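Local coordinates for protein farnesyl pyrophosphate synthetase (Staphylococcus aureus, PDB 5H9D) that probably makes heptaprenyl diphosphate by magnesium-dependent elongation of allylic diphosphates, as a member of the FPP/GGPP synthase family of prenyltransferases, at residues 202-207 against 286-291; 195-200 against 292-297; 159-164 against 234-239. All blocks are in the same frame, centred on the assembly; numbering follows the deposited sequence.

Contact 1: residues 202-207 against 286-291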
# COMPACT_ATOMS: atom_id res chain seq x y z
N GLY A 202 10.98 7.10 11.33
CA GLY A 202 9.63 7.12 10.79
C GLY A 202 8.62 7.85 11.66
O GLY A 202 7.76 8.54 11.14
N MET A 203 8.70 7.68 12.98
CA MET A 203 7.78 8.37 13.89
C MET A 203 8.06 9.87 13.82
O MET A 203 7.13 10.68 13.70
CB MET A 203 7.97 7.87 15.34
CG MET A 203 7.62 6.38 15.54
SD MET A 203 5.87 6.04 15.41
CE MET A 203 5.20 7.08 16.72
N SER A 204 9.33 10.23 13.89
CA SER A 204 9.72 11.63 13.80
C SER A 204 9.28 12.24 12.47
O SER A 204 8.79 13.37 12.40
CB SER A 204 11.22 11.75 13.93
OG SER A 204 11.65 12.93 13.27
N PHE A 205 9.48 11.46 11.41
CA PHE A 205 9.14 11.83 10.05
C PHE A 205 7.73 12.39 10.00
O PHE A 205 7.52 13.56 9.67
CB PHE A 205 9.26 10.58 9.17
CG PHE A 205 9.11 10.85 7.68
CD1 PHE A 205 9.93 11.76 7.03
CD2 PHE A 205 8.18 10.15 6.93
CE1 PHE A 205 9.82 11.96 5.66
CE2 PHE A 205 8.07 10.35 5.56
CZ PHE A 205 8.89 11.24 4.93
N GLN A 206 6.76 11.53 10.34
CA GLN A 206 5.34 11.87 10.34
C GLN A 206 4.98 13.03 11.27
O GLN A 206 4.17 13.88 10.91
CB GLN A 206 4.49 10.64 10.72
CG GLN A 206 2.98 10.83 10.55
CD GLN A 206 2.61 11.27 9.11
OE1 GLN A 206 2.80 10.52 8.15
NE2 GLN A 206 2.10 12.51 8.97
N ILE A 207 5.57 13.06 12.45
CA ILE A 207 5.25 14.14 13.36
C ILE A 207 5.61 15.46 12.69
O ILE A 207 4.91 16.46 12.82
CB ILE A 207 5.96 13.99 14.71
CG1 ILE A 207 5.41 12.76 15.44
CG2 ILE A 207 5.74 15.23 15.53
CD1 ILE A 207 6.00 12.49 16.79
N LYS A 286 12.85 14.37 20.34
CA LYS A 286 13.22 13.34 21.26
C LYS A 286 13.34 12.03 20.46
O LYS A 286 14.27 11.22 20.68
CB LYS A 286 12.17 13.21 22.36
CG LYS A 286 12.49 12.10 23.32
CD LYS A 286 11.57 12.12 24.50
CE LYS A 286 11.79 13.35 25.34
NZ LYS A 286 11.08 13.15 26.61
N TYR A 287 12.40 11.83 19.53
CA TYR A 287 12.38 10.63 18.67
C TYR A 287 13.63 10.49 17.85
O TYR A 287 14.16 9.39 17.71
CB TYR A 287 11.15 10.62 17.74
CG TYR A 287 10.02 9.76 18.28
CD1 TYR A 287 10.24 8.41 18.62
CD2 TYR A 287 8.73 10.29 18.47
CE1 TYR A 287 9.22 7.61 19.15
CE2 TYR A 287 7.67 9.49 18.99
CZ TYR A 287 7.93 8.15 19.33
OH TYR A 287 6.93 7.34 19.82
N LEU A 288 14.11 11.62 17.30
CA LEU A 288 15.33 11.64 16.51
C LEU A 288 16.59 11.28 17.34
O LEU A 288 17.49 10.62 16.84
CB LEU A 288 15.48 13.02 15.87
CG LEU A 288 14.82 13.20 14.49
CD1 LEU A 288 15.03 14.62 13.99
CD2 LEU A 288 15.43 12.20 13.48
N SER A 289 16.65 11.73 18.60
CA SER A 289 17.77 11.41 19.47
C SER A 289 17.73 9.91 19.74
O SER A 289 18.74 9.24 19.70
CB SER A 289 17.65 12.14 20.80
OG SER A 289 17.57 13.53 20.60
N LYS A 290 16.55 9.38 20.03
CA LYS A 290 16.49 7.96 20.27
C LYS A 290 17.13 7.25 19.08
O LYS A 290 17.73 6.18 19.23
CB LYS A 290 15.04 7.47 20.46
CG LYS A 290 14.61 7.34 21.91
CD LYS A 290 13.15 6.93 22.01
CE LYS A 290 12.75 6.56 23.42
NZ LYS A 290 13.64 5.47 23.96
N ALA A 291 17.02 7.85 17.90
CA ALA A 291 17.59 7.21 16.72
C ALA A 291 19.08 7.45 16.62
O ALA A 291 19.83 6.54 16.28
CB ALA A 291 16.88 7.68 15.45
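Met203 lies across one face of the Tyr287 ring, a CH-pi and Met-aromatic pairing between two antiparallel helices of the all-helical prenyl synthase fold. The short axes of 202-207 and 286-291 approach to 8.7 Å and cross at -156°. Met203 CB stands almost exactly on the ring normal, 3.8 Å from the centroid of Tyr287. From there the chain bends at chi2 and chi3 and runs obliquely over the ring toward its phenolic end. SD is therefore displaced from the centre, 5.4 Å from the Tyr287 centroid and 30° off the normal, while Met203 CE comes within 3.6 Å of Tyr287 OH. Ile207 crosses the tyrosine side chain at about a right angle, its extended branch bringing CD1 to 3.9 Å from Tyr287 CD2.

Where the backbones are nearest, Ser204 meets the root of Tyr287 and turns its hydroxyl (OG anti to the backbone N, chi1 154°) toward Leu288. That hydroxyl is hydrogen-bonded to Ser284 OG, so the polar atom is satisfied within a largely apolar seam. Against Leu288 it makes a simple van der Waals contact, with Ser204 OG 3.4 Å from Leu288 CG.

Contact 2: residues 195-200 against 292-297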
# COMPACT_ATOMS: atom_id res chain seq x y z
N LYS A 195 16.23 -2.01 12.77
CA LYS A 195 14.78 -2.04 12.81
C LYS A 195 14.34 -0.86 13.71
O LYS A 195 13.48 -0.07 13.32
CB LYS A 195 14.27 -3.37 13.39
CG LYS A 195 12.72 -3.50 13.40
CD LYS A 195 12.20 -4.09 14.73
CE LYS A 195 12.45 -5.60 14.89
NZ LYS A 195 11.35 -6.47 14.32
N MET A 196 14.93 -0.75 14.90
CA MET A 196 14.60 0.34 15.83
C MET A 196 14.98 1.75 15.32
O MET A 196 14.19 2.69 15.50
CB MET A 196 15.24 0.11 17.21
CG MET A 196 14.64 -1.09 17.94
SD MET A 196 15.29 -1.31 19.56
CE MET A 196 14.09 -0.46 20.41
N ILE A 197 16.17 1.90 14.71
CA ILE A 197 16.59 3.20 14.18
C ILE A 197 15.55 3.69 13.17
O ILE A 197 15.06 4.83 13.24
CB ILE A 197 17.93 3.12 13.44
CG1 ILE A 197 19.07 2.84 14.43
CG2 ILE A 197 18.18 4.42 12.68
CD1 ILE A 197 20.40 2.71 13.80
N GLY A 198 15.23 2.81 12.23
CA GLY A 198 14.25 3.13 11.21
C GLY A 198 12.88 3.47 11.78
O GLY A 198 12.23 4.41 11.34
N HIS A 199 12.43 2.69 12.75
CA HIS A 199 11.14 2.96 13.35
C HIS A 199 11.09 4.35 13.98
O HIS A 199 10.09 5.05 13.82
CB HIS A 199 10.78 1.88 14.37
CG HIS A 199 9.65 2.26 15.27
ND1 HIS A 199 9.83 3.02 16.41
CD2 HIS A 199 8.32 2.04 15.18
CE1 HIS A 199 8.66 3.25 16.97
NE2 HIS A 199 7.73 2.67 16.25
N TYR A 200 12.15 4.75 14.70
CA TYR A 200 12.19 6.09 15.33
C TYR A 200 12.24 7.23 14.29
O TYR A 200 11.64 8.27 14.49
CB TYR A 200 13.40 6.27 16.29
CG TYR A 200 13.42 5.38 17.52
CD1 TYR A 200 12.23 4.99 18.15
CD2 TYR A 200 14.62 4.96 18.08
CE1 TYR A 200 12.25 4.21 19.29
CE2 TYR A 200 14.65 4.19 19.23
CZ TYR A 200 13.45 3.82 19.83
OH TYR A 200 13.46 3.09 21.01
N LEU A 292 19.52 8.68 16.91
CA LEU A 292 20.94 9.03 16.85
C LEU A 292 21.77 8.27 17.89
O LEU A 292 22.91 7.94 17.65
CB LEU A 292 21.10 10.53 17.02
CG LEU A 292 20.71 11.16 15.69
CD1 LEU A 292 20.37 12.61 15.84
CD2 LEU A 292 21.88 11.00 14.73
N ASN A 293 21.16 7.99 19.03
CA ASN A 293 21.85 7.24 20.08
C ASN A 293 22.22 5.86 19.53
O ASN A 293 23.37 5.42 19.63
CB ASN A 293 20.96 7.11 21.33
CG ASN A 293 21.52 6.12 22.34
OD1 ASN A 293 22.66 6.27 22.82
ND2 ASN A 293 20.73 5.10 22.68
N LEU A 294 21.24 5.19 18.95
CA LEU A 294 21.44 3.86 18.38
C LEU A 294 22.34 3.85 17.15
O LEU A 294 22.96 2.83 16.85
CB LEU A 294 20.08 3.26 17.99
CG LEU A 294 19.17 2.75 19.10
CD1 LEU A 294 17.86 2.33 18.50
CD2 LEU A 294 19.82 1.56 19.80
N ILE A 295 22.43 4.96 16.44
CA ILE A 295 23.23 4.97 15.24
C ILE A 295 24.68 4.97 15.67
O ILE A 295 25.56 4.41 15.00
CB ILE A 295 22.89 6.20 14.31
CG1 ILE A 295 21.45 6.10 13.81
CG2 ILE A 295 23.84 6.25 13.10
CD1 ILE A 295 20.99 7.29 13.01
N SER A 296 24.90 5.59 16.81
CA SER A 296 26.23 5.70 17.36
C SER A 296 26.73 4.35 17.79
O SER A 296 27.87 4.00 17.53
CB SER A 296 26.19 6.66 18.53
OG SER A 296 25.71 7.91 18.07
N GLU A 297 25.86 3.56 18.39
CA GLU A 297 26.24 2.23 18.82
C GLU A 297 26.58 1.30 17.64
O GLU A 297 26.74 0.10 17.82
CB GLU A 297 25.12 1.66 19.68
CG GLU A 297 25.00 2.38 21.03
CD GLU A 297 23.72 2.06 21.80
OE1 GLU A 297 23.25 0.89 21.76
OE2 GLU A 297 23.19 2.99 22.46
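Leu292 O accepts two hydrogen bonds from a single residue: the backbone Ser296 N and the hydroxyl Ser296 OG approach from opposite faces of its carbonyl plane. The hydroxyl bond is the shorter, 2.8 Å from Ser296 OG to Leu292 O, and its donor sits 22° from that plane. This double grip belongs to the last turn of helix 276-296, just before Glu297 leaves helical geometry, and Ser296 O is itself taken up by Lys304 NZ. No hydrogen bond crosses to 195-200, and the surface offered to it is made of hydrocarbon.

Three side chains of 195-200 meet that surface. Ile197 and Leu294 slide past each other in opposite directions, bringing Ile197 CG1 to 3.7 Å from Leu294 CB. The same isoleucine crosses Ile295 at about a right angle. Because its chain is extended at chi2 (179°), CD1 projects far enough to lie 3.5 Å from Ile295 CG1, and its second branch, CG2, rests on the same methylene.

Leu294 sends CD1 the other way, into the angle between Met196 and Tyr200. The methyl touches Met196 at the root of its side chain, CB to Leu294 CD1 being 3.7 Å, and meets Tyr200 CE2 at 3.8 Å. The tyrosine ring carries Met196 O over one face near the rim, so the ring is laid against its own helix while it receives the leucine. Outside the pair, Leu308 and Thr311 of helix 302-315 pack on Ile295. An antiparallel helix pair of this kind, with aliphatic side chains packed, beside a tyrosine ring, across a crossing of -154°, is a building unit of the all-alpha isoprenyl synthase fold.

Contact 3: residues 159-164 against 234-239; sequences INYLRR and ITLPIL
Tyr161 is laid against the start of helix 236-243, with the backbone N of Leu236 over one face of its ring and Thr235 CA close to CE2. Its CG stands anti to the backbone N (chi1 153°), which starts the ring out from helix 158-183 toward 234-239. Leu236 N is offset toward the rim, at 3.2 Å from Tyr161 CE2. Over the same ring Leu236 CB makes a CH-pi contact, 4.1 Å from the Tyr161 centroid and 26° off the normal, and the two side chains cross at about a right angle. Leu239, one turn on, reaches obliquely to the base of the tyrosine, where its CD1 packs against CB and CG.

Beside the ring, Arg164 makes the polar bond of the contact. Its NH2 donates to Ile234 O at 2.9 Å, and the acceptor lies nearly in the guanidinium plane, although the donor stands well above the plane of the carbonyl. The bond is bent, with an N-H...O angle of 139°. It ties the extended residues ahead of helix 236-243 to helix 158-183.

A second shell holds the polar ends of both groups. The other terminal nitrogen, Arg164 NH1, forms a salt bridge with Asp150, which probably restrains the rotation of the guanidinium. Tyr161 OH is hydrogen-bonded to Asp210, a residue of the second aspartate-rich motif (DDxxD), whose carboxylates bind magnesium in relatives; the tyrosine is thus a neighbour of that motif. Further out, the contact is set against helices 188-215 and 276-296, which reach it through Ile207 and Val283.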
# COMPACT_ATOMS: atom_id res chain seq x y z
N ILE A 159 -1.79 8.60 22.92
CA ILE A 159 -1.24 7.26 22.82
C ILE A 159 -1.83 6.60 21.57
O ILE A 159 -1.21 5.74 20.93
CB ILE A 159 -1.59 6.43 24.11
CG1 ILE A 159 -0.43 5.51 24.50
CG2 ILE A 159 -2.87 5.64 23.91
CD1 ILE A 159 -0.25 4.34 23.62
N ASN A 160 -3.03 7.04 21.20
CA ASN A 160 -3.72 6.47 20.05
C ASN A 160 -3.32 7.16 18.72
O ASN A 160 -3.44 6.57 17.65
CB ASN A 160 -5.23 6.56 20.30
CG ASN A 160 -6.04 5.83 19.25
OD1 ASN A 160 -6.01 4.59 19.16
ND2 ASN A 160 -6.77 6.60 18.44
N TYR A 161 -2.85 8.41 18.79
CA TYR A 161 -2.42 9.11 17.59
C TYR A 161 -1.09 8.52 17.18
O TYR A 161 -0.81 8.38 16.00
CB TYR A 161 -2.31 10.63 17.83
CG TYR A 161 -1.31 11.31 16.94
CD1 TYR A 161 0.07 11.23 17.22
CD2 TYR A 161 -1.70 11.96 15.76
CE1 TYR A 161 1.01 11.74 16.36
CE2 TYR A 161 -0.76 12.48 14.88
CZ TYR A 161 0.60 12.35 15.19
OH TYR A 161 1.60 12.77 14.32
N LEU A 162 -0.26 8.17 18.16
CA LEU A 162 1.06 7.57 17.92
C LEU A 162 0.96 6.19 17.26
O LEU A 162 1.76 5.82 16.38
CB LEU A 162 1.82 7.42 19.23
CG LEU A 162 2.27 8.71 19.91
CD1 LEU A 162 3.10 8.33 21.08
CD2 LEU A 162 3.06 9.61 18.95
N ARG A 163 -0.02 5.42 17.71
CA ARG A 163 -0.25 4.08 17.20
C ARG A 163 -0.68 4.21 15.74
O ARG A 163 -0.40 3.33 14.90
CB ARG A 163 -1.31 3.42 18.10
CG ARG A 163 -1.57 1.93 17.90
CD ARG A 163 -1.96 1.28 19.22
NE ARG A 163 -2.90 2.10 19.98
CZ ARG A 163 -3.17 1.93 21.27
NH1 ARG A 163 -2.56 0.96 21.96
NH2 ARG A 163 -4.02 2.75 21.90
N ARG A 164 -1.31 5.34 15.43
CA ARG A 164 -1.82 5.65 14.10
C ARG A 164 -0.72 6.10 13.15
O ARG A 164 -0.82 5.83 11.95
CB ARG A 164 -2.91 6.74 14.17
CG ARG A 164 -3.78 6.92 12.89
CD ARG A 164 -5.08 7.73 13.16
NE ARG A 164 -4.82 9.17 13.23
CZ ARG A 164 -5.30 9.99 14.17
NH1 ARG A 164 -6.08 9.53 15.13
NH2 ARG A 164 -4.95 11.28 14.17
N ILE A 234 -7.10 14.80 13.36
CA ILE A 234 -6.65 15.43 14.60
C ILE A 234 -5.24 14.93 14.91
O ILE A 234 -5.06 13.88 15.51
CB ILE A 234 -7.58 15.06 15.72
CG1 ILE A 234 -9.02 15.24 15.26
CG2 ILE A 234 -7.27 15.88 16.93
CD1 ILE A 234 -9.36 16.62 14.77
N THR A 235 -4.23 15.71 14.53
CA THR A 235 -2.85 15.33 14.69
C THR A 235 -2.19 15.88 15.95
O THR A 235 -2.76 16.73 16.63
CB THR A 235 -2.08 15.73 13.43
OG1 THR A 235 -2.06 17.16 13.32
CG2 THR A 235 -2.78 15.16 12.17
N LEU A 236 -0.98 15.39 16.25
CA LEU A 236 -0.28 15.79 17.46
C LEU A 236 -0.41 17.26 17.89
O LEU A 236 -0.79 17.55 19.03
CB LEU A 236 1.20 15.37 17.39
CG LEU A 236 1.96 15.48 18.73
CD1 LEU A 236 1.20 14.66 19.73
CD2 LEU A 236 3.39 15.00 18.64
N PRO A 237 -0.10 18.21 16.99
CA PRO A 237 -0.23 19.61 17.41
C PRO A 237 -1.60 19.88 18.05
O PRO A 237 -1.70 20.41 19.16
CB PRO A 237 -0.07 20.38 16.11
CG PRO A 237 0.76 19.46 15.28
CD PRO A 237 0.20 18.12 15.56
N ILE A 238 -2.64 19.46 17.34
CA ILE A 238 -4.01 19.66 17.80
C ILE A 238 -4.41 18.91 19.06
O ILE A 238 -5.31 19.35 19.76
CB ILE A 238 -4.99 19.36 16.66
CG1 ILE A 238 -4.50 20.07 15.38
CG2 ILE A 238 -6.37 19.88 17.03
CD1 ILE A 238 -5.40 19.93 14.18
N LEU A 239 -3.75 17.80 19.35
CA LEU A 239 -4.06 17.02 20.56
C LEU A 239 -3.44 17.72 21.76
O LEU A 239 -3.99 17.69 22.86
CB LEU A 239 -3.48 15.61 20.44
CG LEU A 239 -4.25 14.72 19.46
CD1 LEU A 239 -3.39 13.57 18.93
CD2 LEU A 239 -5.47 14.19 20.17

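Contacts 1 and 2 join the same two helices, 188-215 and 276-296, at successive levels, and Tyr200 bridges them by packing on Tyr287, Lys290 and Ala291. Contact 1 lies deeper, about 12 Å from its centre to that of the chain, against about 17 Å for contact 2, where two of five touching residues are partly exposed, against one in contact 1. Contact 3 brings in two other helices, 158-183 and 236-243; all its touching residues are buried, and it abuts contact 1 through Ile207 and Met203. The chemistry follows place: contact 2 is mainly aliphatic beside a tyrosine ring, contact 1 centres on an aromatic face, and contact 3, beside the aspartate-rich motif, adds a cross-segment hydrogen bond.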